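Local coordinates for Non-ribosomal peptide synthetase (Streptomyces halstedii, PDB 3WV4), which belongs to the AMP-binding enzyme family of the ANL clan and is represented here by the N-terminal domain of a non-ribosomal peptide synthetase, at residues D235-R240 / A260-A265; W86-V92 / R144-A148; V337-G341 / E358-V363. All coordinates share one frame; numbering follows the deposited sequence.

Interaction 1 (D235-R240 / A260-A265)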
loop_
_atom_site.group_PDB
_atom_site.type_symbol
_atom_site.label_atom_id
_atom_site.label_comp_id
_atom_site.label_asym_id
_atom_site.label_seq_id
_atom_site.Cartn_x
_atom_site.Cartn_y
_atom_site.Cartn_z
ATOM N N ASP A 235 17.253 -5.540 -1.839
ATOM C CA ASP A 235 16.193 -5.928 -2.783
ATOM C C ASP A 235 15.873 -4.793 -3.725
ATOM O O ASP A 235 16.137 -3.671 -3.467
ATOM C CB ASP A 235 14.934 -6.410 -2.099
ATOM C CG ASP A 235 15.053 -7.836 -1.599
ATOM O OD1 ASP A 235 15.442 -8.721 -2.400
ATOM O OD2 ASP A 235 14.732 -8.088 -0.390
ATOM N N ILE A 236 15.387 -5.142 -4.884
ATOM C CA ILE A 236 14.943 -4.174 -5.820
ATOM C C ILE A 236 13.515 -4.633 -6.119
ATOM O O ILE A 236 13.335 -5.728 -6.631
ATOM C CB ILE A 236 15.819 -4.216 -7.060
ATOM C CG1 ILE A 236 17.234 -3.699 -6.683
ATOM C CG2 ILE A 236 15.185 -3.386 -8.167
ATOM C CD1 ILE A 236 18.290 -3.617 -7.792
ATOM N N VAL A 237 12.528 -3.786 -5.817
ATOM C CA VAL A 237 11.115 -4.127 -5.879
ATOM C C VAL A 237 10.504 -3.559 -7.150
ATOM O O VAL A 237 10.451 -2.325 -7.336
ATOM C CB VAL A 237 10.364 -3.589 -4.652
ATOM C CG1 VAL A 237 8.924 -4.076 -4.587
ATOM C CG2 VAL A 237 11.122 -4.007 -3.369
ATOM N N PHE A 238 10.035 -4.444 -8.017
ATOM C CA PHE A 238 9.427 -4.038 -9.263
ATOM C C PHE A 238 7.915 -3.962 -9.081
ATOM O O PHE A 238 7.230 -4.974 -8.988
ATOM C CB PHE A 238 9.794 -5.010 -10.383
ATOM C CG PHE A 238 9.457 -4.488 -11.778
ATOM C CD1 PHE A 238 8.187 -4.605 -12.292
ATOM C CD2 PHE A 238 10.441 -3.843 -12.550
ATOM C CE1 PHE A 238 7.882 -4.104 -13.558
ATOM C CE2 PHE A 238 10.145 -3.373 -13.813
ATOM C CZ PHE A 238 8.867 -3.479 -14.323
ATOM N N CYS A 239 7.400 -2.744 -9.067
ATOM C CA CYS A 239 6.042 -2.493 -8.730
ATOM C C CYS A 239 5.304 -1.873 -9.895
ATOM O O CYS A 239 5.499 -0.689 -10.261
ATOM C CB CYS A 239 5.954 -1.583 -7.513
ATOM S SG CYS A 239 4.280 -1.456 -6.914
ATOM N N ARG A 240 4.430 -2.696 -10.447
ATOM C CA ARG A 240 3.601 -2.351 -11.574
ATOM C C ARG A 240 2.228 -1.907 -11.039
ATOM O O ARG A 240 1.413 -1.289 -11.738
ATOM C CB ARG A 240 3.565 -3.592 -12.460
ATOM C CG ARG A 240 2.876 -3.476 -13.791
ATOM C CD ARG A 240 3.774 -3.080 -14.979
ATOM N NE ARG A 240 3.345 -3.913 -16.110
ATOM C CZ ARG A 240 2.145 -3.816 -16.687
ATOM N NH1 ARG A 240 1.274 -2.869 -16.310
ATOM N NH2 ARG A 240 1.810 -4.647 -17.665
ATOM N N ALA A 260 15.313 -0.764 0.788
ATOM C CA ALA A 260 15.322 -1.310 -0.560
ATOM C C ALA A 260 15.081 -0.227 -1.586
ATOM O O ALA A 260 14.879 0.916 -1.252
ATOM C CB ALA A 260 14.247 -2.395 -0.703
ATOM N N LYS A 261 15.168 -0.634 -2.847
ATOM C CA LYS A 261 14.912 0.201 -3.947
ATOM C C LYS A 261 13.567 -0.178 -4.588
ATOM O O LYS A 261 13.343 -1.337 -4.900
ATOM C CB LYS A 261 16.027 0.034 -4.975
ATOM C CG LYS A 261 15.869 0.994 -6.126
ATOM C CD LYS A 261 16.924 0.757 -7.219
ATOM C CE LYS A 261 16.499 1.549 -8.434
ATOM N NZ LYS A 261 17.572 1.531 -9.462
ATOM N N LEU A 262 12.707 0.816 -4.782
ATOM C CA LEU A 262 11.452 0.599 -5.408
ATOM C C LEU A 262 11.496 1.095 -6.832
ATOM O O LEU A 262 11.905 2.230 -7.103
ATOM C CB LEU A 262 10.363 1.283 -4.593
ATOM C CG LEU A 262 8.986 1.057 -5.165
ATOM C CD1 LEU A 262 8.495 -0.343 -4.893
ATOM C CD2 LEU A 262 8.055 2.087 -4.569
ATOM N N VAL A 263 11.089 0.248 -7.753
ATOM C CA VAL A 263 11.007 0.598 -9.176
ATOM C C VAL A 263 9.559 0.731 -9.522
ATOM O O VAL A 263 8.777 -0.276 -9.520
ATOM C CB VAL A 263 11.639 -0.474 -10.107
ATOM C CG1 VAL A 263 11.509 -0.065 -11.565
ATOM C CG2 VAL A 263 13.082 -0.719 -9.728
ATOM N N LEU A 264 9.176 1.954 -9.793
ATOM C CA LEU A 264 7.777 2.237 -10.079
ATOM C C LEU A 264 7.582 2.066 -11.571
ATOM O O LEU A 264 8.041 2.901 -12.345
ATOM C CB LEU A 264 7.460 3.658 -9.658
ATOM C CG LEU A 264 7.568 4.084 -8.156
ATOM C CD1 LEU A 264 7.739 5.599 -8.009
ATOM C CD2 LEU A 264 6.409 3.668 -7.255
ATOM N N ALA A 265 6.949 0.991 -12.003
ATOM C CA ALA A 265 6.629 0.872 -13.455
ATOM C C ALA A 265 5.147 1.143 -13.704
ATOM O O ALA A 265 4.370 1.313 -12.742
ATOM C CB ALA A 265 6.979 -0.501 -13.957
#

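Interaction 2 (W86-V92 / R144-A148)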
loop_
_atom_site.group_PDB
_atom_site.type_symbol
_atom_site.label_atom_id
_atom_site.label_comp_id
_atom_site.label_asym_id
_atom_site.label_seq_id
_atom_site.Cartn_x
_atom_site.Cartn_y
_atom_site.Cartn_z
ATOM N N TRP A 86 5.467 23.339 1.161
ATOM C CA TRP A 86 4.405 23.756 0.302
ATOM C C TRP A 86 3.064 23.631 0.988
ATOM O O TRP A 86 2.215 24.495 0.833
ATOM C CB TRP A 86 4.420 22.890 -0.957
ATOM C CG TRP A 86 3.516 23.308 -2.002
ATOM C CD1 TRP A 86 3.782 24.186 -3.000
ATOM C CD2 TRP A 86 2.208 22.789 -2.246
ATOM N NE1 TRP A 86 2.684 24.295 -3.841
ATOM C CE2 TRP A 86 1.697 23.461 -3.402
ATOM C CE3 TRP A 86 1.381 21.876 -1.570
ATOM C CZ2 TRP A 86 0.434 23.205 -3.918
ATOM C CZ3 TRP A 86 0.117 21.608 -2.095
ATOM C CH2 TRP A 86 -0.360 22.293 -3.238
ATOM N N LEU A 87 2.820 22.513 1.678
ATOM C CA LEU A 87 1.591 22.404 2.432
ATOM C C LEU A 87 1.494 23.548 3.429
ATOM O O LEU A 87 0.474 24.207 3.520
ATOM C CB LEU A 87 1.514 21.063 3.173
ATOM C CG LEU A 87 1.334 19.843 2.260
ATOM C CD1 LEU A 87 1.367 18.558 3.060
ATOM C CD2 LEU A 87 0.038 19.944 1.480
ATOM N N ASP A 88 2.559 23.781 4.176
ATOM C CA ASP A 88 2.583 24.851 5.158
ATOM C C ASP A 88 2.241 26.188 4.479
ATOM O O ASP A 88 1.462 26.980 5.000
ATOM C CB ASP A 88 3.964 24.929 5.815
ATOM C CG ASP A 88 4.273 23.732 6.719
ATOM O OD1 ASP A 88 3.305 23.149 7.246
ATOM O OD2 ASP A 88 5.492 23.409 6.897
ATOM N N GLY A 89 2.818 26.410 3.306
ATOM C CA GLY A 89 2.610 27.648 2.529
ATOM C C GLY A 89 1.172 27.829 2.138
ATOM O O GLY A 89 0.677 28.936 2.090
ATOM N N LYS A 90 0.471 26.735 1.892
ATOM C CA LYS A 90 -0.949 26.792 1.504
ATOM C C LYS A 90 -1.879 26.757 2.713
ATOM O O LYS A 90 -3.084 26.754 2.563
ATOM C CB LYS A 90 -1.270 25.597 0.612
ATOM C CG LYS A 90 -0.581 25.630 -0.739
ATOM C CD LYS A 90 -1.321 26.586 -1.652
ATOM C CE LYS A 90 -0.729 26.604 -3.040
ATOM N NZ LYS A 90 0.377 27.579 -3.074
ATOM N N GLY A 91 -1.320 26.658 3.909
ATOM C CA GLY A 91 -2.132 26.657 5.097
ATOM C C GLY A 91 -2.915 25.369 5.313
ATOM O O GLY A 91 -4.017 25.403 5.878
ATOM N N VAL A 92 -2.368 24.233 4.868
ATOM C CA VAL A 92 -3.063 22.958 5.016
ATOM C C VAL A 92 -2.579 22.439 6.331
ATOM O O VAL A 92 -1.420 22.326 6.528
ATOM C CB VAL A 92 -2.726 21.953 3.890
ATOM C CG1 VAL A 92 -3.385 20.634 4.170
ATOM C CG2 VAL A 92 -3.184 22.463 2.550
ATOM N N ARG A 144 -8.848 19.906 1.467
ATOM C CA ARG A 144 -8.489 21.290 1.433
ATOM C C ARG A 144 -8.147 21.627 -0.019
ATOM O O ARG A 144 -8.411 22.721 -0.492
ATOM C CB ARG A 144 -7.281 21.398 2.342
ATOM C CG ARG A 144 -6.872 22.746 2.764
ATOM C CD ARG A 144 -7.722 23.338 3.868
ATOM N NE ARG A 144 -7.003 24.532 4.328
ATOM C CZ ARG A 144 -7.584 25.673 4.651
ATOM N NH1 ARG A 144 -8.908 25.792 4.598
ATOM N NH2 ARG A 144 -6.838 26.706 5.022
ATOM N N LEU A 145 -7.605 20.651 -0.750
ATOM C CA LEU A 145 -7.137 20.850 -2.119
ATOM C C LEU A 145 -6.926 19.539 -2.831
ATOM O O LEU A 145 -7.125 18.462 -2.271
ATOM C CB LEU A 145 -5.877 21.685 -2.164
ATOM C CG LEU A 145 -4.635 21.227 -1.397
ATOM C CD1 LEU A 145 -3.846 20.218 -2.210
ATOM C CD2 LEU A 145 -3.763 22.440 -1.103
ATOM N N VAL A 146 -6.648 19.646 -4.110
ATOM C CA VAL A 146 -6.623 18.499 -4.962
ATOM C C VAL A 146 -5.420 18.599 -5.849
ATOM O O VAL A 146 -5.151 19.674 -6.422
ATOM C CB VAL A 146 -7.877 18.423 -5.859
ATOM C CG1 VAL A 146 -7.761 17.287 -6.867
ATOM C CG2 VAL A 146 -9.146 18.279 -5.020
ATOM N N ILE A 147 -4.702 17.488 -5.994
ATOM C CA ILE A 147 -3.550 17.472 -6.874
ATOM C C ILE A 147 -3.803 16.547 -8.040
ATOM O O ILE A 147 -4.131 15.360 -7.833
ATOM C CB ILE A 147 -2.299 17.056 -6.095
ATOM C CG1 ILE A 147 -2.000 18.147 -5.077
ATOM C CG2 ILE A 147 -1.123 16.858 -7.045
ATOM C CD1 ILE A 147 -1.106 17.729 -3.976
ATOM N N ALA A 148 -3.598 17.064 -9.252
ATOM C CA ALA A 148 -3.877 16.353 -10.504
ATOM C C ALA A 148 -2.584 16.092 -11.252
ATOM O O ALA A 148 -1.565 16.733 -11.009
ATOM C CB ALA A 148 -4.809 17.199 -11.387
#

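Interaction 3 (V337-G341 / E358-V363)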
loop_
_atom_site.group_PDB
_atom_site.type_symbol
_atom_site.label_atom_id
_atom_site.label_comp_id
_atom_site.label_asym_id
_atom_site.label_seq_id
_atom_site.Cartn_x
_atom_site.Cartn_y
_atom_site.Cartn_z
ATOM N N VAL A 337 4.291 -16.656 -3.125
ATOM C CA VAL A 337 3.822 -16.482 -1.765
ATOM C C VAL A 337 2.356 -16.090 -1.732
ATOM O O VAL A 337 2.004 -15.075 -2.327
ATOM C CB VAL A 337 4.649 -15.410 -1.048
ATOM C CG1 VAL A 337 4.085 -15.160 0.321
ATOM C CG2 VAL A 337 6.127 -15.834 -1.001
ATOM N N ARG A 338 1.529 -16.899 -1.051
ATOM C CA ARG A 338 0.131 -16.594 -0.976
ATOM C C ARG A 338 -0.164 -15.714 0.194
ATOM O O ARG A 338 0.442 -15.852 1.264
ATOM C CB ARG A 338 -0.716 -17.871 -0.933
ATOM C CG ARG A 338 -0.706 -18.727 -2.236
ATOM C CD ARG A 338 0.004 -20.095 -2.042
ATOM N NE ARG A 338 -0.621 -20.935 -1.049
ATOM C CZ ARG A 338 -0.076 -21.956 -0.384
ATOM N NH1 ARG A 338 1.193 -22.311 -0.477
ATOM N NH2 ARG A 338 -0.864 -22.650 0.425
ATOM N N MET A 339 -1.134 -14.823 0.020
ATOM C CA MET A 339 -1.528 -13.868 1.050
ATOM C C MET A 339 -3.026 -13.639 0.965
ATOM O O MET A 339 -3.604 -13.820 -0.075
ATOM C CB MET A 339 -0.809 -12.526 0.830
ATOM C CG MET A 339 0.693 -12.722 0.610
ATOM S SD MET A 339 1.650 -11.245 0.750
ATOM C CE MET A 339 1.022 -10.401 -0.675
ATOM N N TYR A 340 -3.629 -13.223 2.063
ATOM C CA TYR A 340 -5.039 -12.852 2.063
ATOM C C TYR A 340 -5.194 -11.668 2.957
ATOM O O TYR A 340 -4.508 -11.547 3.994
ATOM C CB TYR A 340 -5.894 -14.035 2.537
ATOM C CG TYR A 340 -7.195 -13.645 3.145
ATOM C CD1 TYR A 340 -8.251 -13.106 2.331
ATOM C CD2 TYR A 340 -7.449 -13.846 4.502
ATOM C CE1 TYR A 340 -9.473 -12.780 2.900
ATOM C CE2 TYR A 340 -8.665 -13.489 5.074
ATOM C CZ TYR A 340 -9.687 -12.981 4.261
ATOM O OH TYR A 340 -10.895 -12.604 4.844
ATOM N N GLY A 341 -6.040 -10.751 2.556
ATOM C CA GLY A 341 -6.304 -9.591 3.357
ATOM C C GLY A 341 -7.503 -8.803 2.898
ATOM O O GLY A 341 -8.093 -9.122 1.874
ATOM N N GLU A 358 3.261 -26.114 0.531
ATOM C CA GLU A 358 2.531 -26.898 1.529
ATOM C C GLU A 358 1.180 -26.339 1.756
ATOM O O GLU A 358 0.989 -25.167 1.561
ATOM C CB GLU A 358 3.312 -26.926 2.826
ATOM C CG GLU A 358 4.410 -27.942 2.707
ATOM C CD GLU A 358 5.205 -28.031 3.931
ATOM O OE1 GLU A 358 4.596 -28.056 5.025
ATOM O OE2 GLU A 358 6.426 -28.083 3.776
ATOM N N ARG A 359 0.251 -27.213 2.127
ATOM C CA ARG A 359 -1.125 -26.852 2.408
ATOM C C ARG A 359 -1.680 -26.003 1.281
ATOM O O ARG A 359 -2.067 -24.854 1.484
ATOM C CB ARG A 359 -1.178 -26.134 3.739
ATOM C CG ARG A 359 -0.638 -26.969 4.876
ATOM C CD ARG A 359 -0.452 -26.079 6.061
ATOM N NE ARG A 359 -0.273 -26.843 7.272
ATOM C CZ ARG A 359 0.902 -27.219 7.743
ATOM N NH1 ARG A 359 2.035 -26.896 7.092
ATOM N NH2 ARG A 359 0.950 -27.920 8.880
ATOM N N PRO A 360 -1.693 -26.547 0.062
ATOM C CA PRO A 360 -2.243 -25.813 -1.107
ATOM C C PRO A 360 -3.524 -24.996 -0.896
ATOM O O PRO A 360 -3.659 -23.961 -1.486
ATOM C CB PRO A 360 -2.474 -26.905 -2.163
ATOM C CG PRO A 360 -2.403 -28.221 -1.424
ATOM C CD PRO A 360 -1.458 -27.962 -0.247
ATOM N N ASP A 361 -4.435 -25.412 -0.055
ATOM C CA ASP A 361 -5.706 -24.656 0.103
ATOM C C ASP A 361 -5.702 -23.514 1.084
ATOM O O ASP A 361 -6.764 -22.866 1.293
ATOM C CB ASP A 361 -6.826 -25.619 0.542
ATOM C CG ASP A 361 -7.243 -26.541 -0.565
ATOM O OD1 ASP A 361 -7.157 -26.121 -1.753
ATOM O OD2 ASP A 361 -7.662 -27.679 -0.244
ATOM N N SER A 362 -4.568 -23.346 1.783
ATOM C CA SER A 362 -4.469 -22.341 2.813
ATOM C C SER A 362 -4.038 -21.020 2.213
ATOM O O SER A 362 -3.297 -20.977 1.246
ATOM C CB SER A 362 -3.459 -22.807 3.937
ATOM O OG SER A 362 -3.283 -21.783 4.901
ATOM N N VAL A 363 -4.448 -19.944 2.862
ATOM C CA VAL A 363 -3.929 -18.604 2.619
ATOM C C VAL A 363 -2.957 -18.139 3.744
ATOM O O VAL A 363 -2.755 -16.935 3.988
ATOM C CB VAL A 363 -5.067 -17.566 2.468
ATOM C CG1 VAL A 363 -5.791 -17.788 1.151
ATOM C CG2 VAL A 363 -6.025 -17.581 3.653
#

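Interaction 1 (D235-R240 / A260-A265)
Leu262 lays its CD1 methyl against the neighbouring strand, 3.8 Å from Val237 CB, and the same methyl also reaches Cys239 CB. The turn at chi2 (75°) swings CD1 across the gap, and helix 246-258 packs on this face through Val252 and Ser255. On the opposite face, Ile236 CG2 meets Val263 CG2 at 3.7 Å, methyl against methyl, while Val263 CG1 lies 4.0 Å from Phe238 CD2. Further along, Ala265 CB approaches Phe238 CZ obliquely at 3.5 Å, and the ring beds into helix 273-280.

The two strands run parallel, joined through helix 246-258 as a beta-alpha-beta unit. Their backbones zip in strict register: Val237 N gives a hydrogen bond to Lys261 O (2.7 Å), and Val237 O takes one from Val263 N (2.7 Å). Cys239 repeats the pattern, its N bonding to Val263 O and its O accepting from Ala265 N. At the start of the ladder the bond from Lys261 N to Asp235 O is longer, 3.2 Å, though nearly straight at 177°. The charged ends lead away from the strand pair: Asp235 OD2 pairs with Arg310 and OD1 with Thr283, while Lys261 NZ forms a salt bridge with Glu65.

Interaction 2 (W86-V92 / R144-A148)
Gly91 O receives the guanidinium of Arg144 through two N-H groups, with NH2 of Arg144 3.2 Å from Gly91 O. The second bond, from Arg144 NE to Gly91 O, is weak at 3.5 Å. The stronger one is not well aimed either: NH2 sits 43° above the carbonyl plane, away from the lone pairs, and the oxygen itself is tilted from the guanidinium plane. Arg144 NE also pairs with Glu96, so the charge has an acidic partner besides the carbonyl.

Gly91 is where helix 73-89 ends in a Schellman motif. Gly91 N bonds back to Asp88 O, and the positive phi of Gly91 (73°) turns the chain so that Val92 N reaches Leu87 O. There Val92 CG2 rests 3.7 Å from Arg144 CG, the two side chains running alongside in opposite senses.

Beneath the arginine, Leu145 CD2 is the hub. It lies 3.7 Å from Val92 CG2, the two side chains crossing at about a right angle, and 4.0 Å from CH2 of Trp86, which it meets obliquely. Ile147 CD1 touches Trp86 CZ3 more loosely, while Lys90 CG covers one face of the indole, 4.0 Å above the plane and over its centre. Tyr166 meets the same ring edge-to-face.

Strand 145-148, inside a parallel sheet, is thus joined to the helix chiefly by apolar packing; the one off-plane bond and one weak bond to Gly91 O are probably a modest electrostatic addition at the exposed end of the contact.

Interaction 3 (V337-G341 / E358-V363)
Strand 335-340 and the start of strand 362-366 come nearest at Met339 and Val363, whose CA atoms are 5.5 Å apart, with no backbone hydrogen bond between them. Both belong to a mixed beta-sheet, and strand 349-350 pairs antiparallel with each; the second strand is entered through a type I beta turn from Arg359 to Ser362, closed by Ser362 N bonding to Arg359 O at 2.9 Å.

Arg338 carries the polar half of the contact. Its chain bends at chi2 (113°) and again at chi3 (61°), which brings the guanidinium edge-on among the carbonyls of the turn and of Glu358 just before it. NH2 of Arg338 donates to Ser362 O at 3.1 Å, with the oxygen tilted 21° from the guanidinium plane. Glu358 O lies in that plane, at the edge, and takes a weak bond from the same NH2 at 3.3 Å. Arg359 O is nearer still, 2.7 Å from Arg338 NH2. Several carbonyl oxygens thus gather at one nitrogen, a setting that suits the positive charge and probably limits rotation of the guanidinium.

Arg359, at the start of the turn, has its own charged partners: its NH1 forms a salt bridge with Glu358 OE1 and its NH2 another with Asp434. Ser362 OG bonds to Leu437 O, tying the turn to strand 437-439.

Apolar packing comes from Tyr340 and Val363, whose side chains cross at a slant, with CB against CB at 3.6 Å. Beyond CB the Tyr340 ring leads off to Phe439, which it meets edge-to-face, and its OH bonds to Asp427. Val363 CG2 keeps only an oblique touch on the ring, 4.1 Å from Tyr340 CD2.

In the fold
The three contacts follow one another along the chain and none touches another. Interaction 1 lies nearest the centre of the chain, about 13 Å from it. Its centre is about 28 Å from that of interaction 2 and about 24 Å from that of interaction 3, with nearest atoms about 14 Å and 11 Å apart. Interactions 2 and 3 lie on opposite sides of the chain's centre, their centres about 42 Å apart. Strand 145-148 of interaction 2 lies in a separate parallel sheet. Interactions 1 and 3 are linked more directly: Ile236 and Phe238 bond through their backbones to Met284, on strand 284-287, and strand 311-314 leads from there to 335-340.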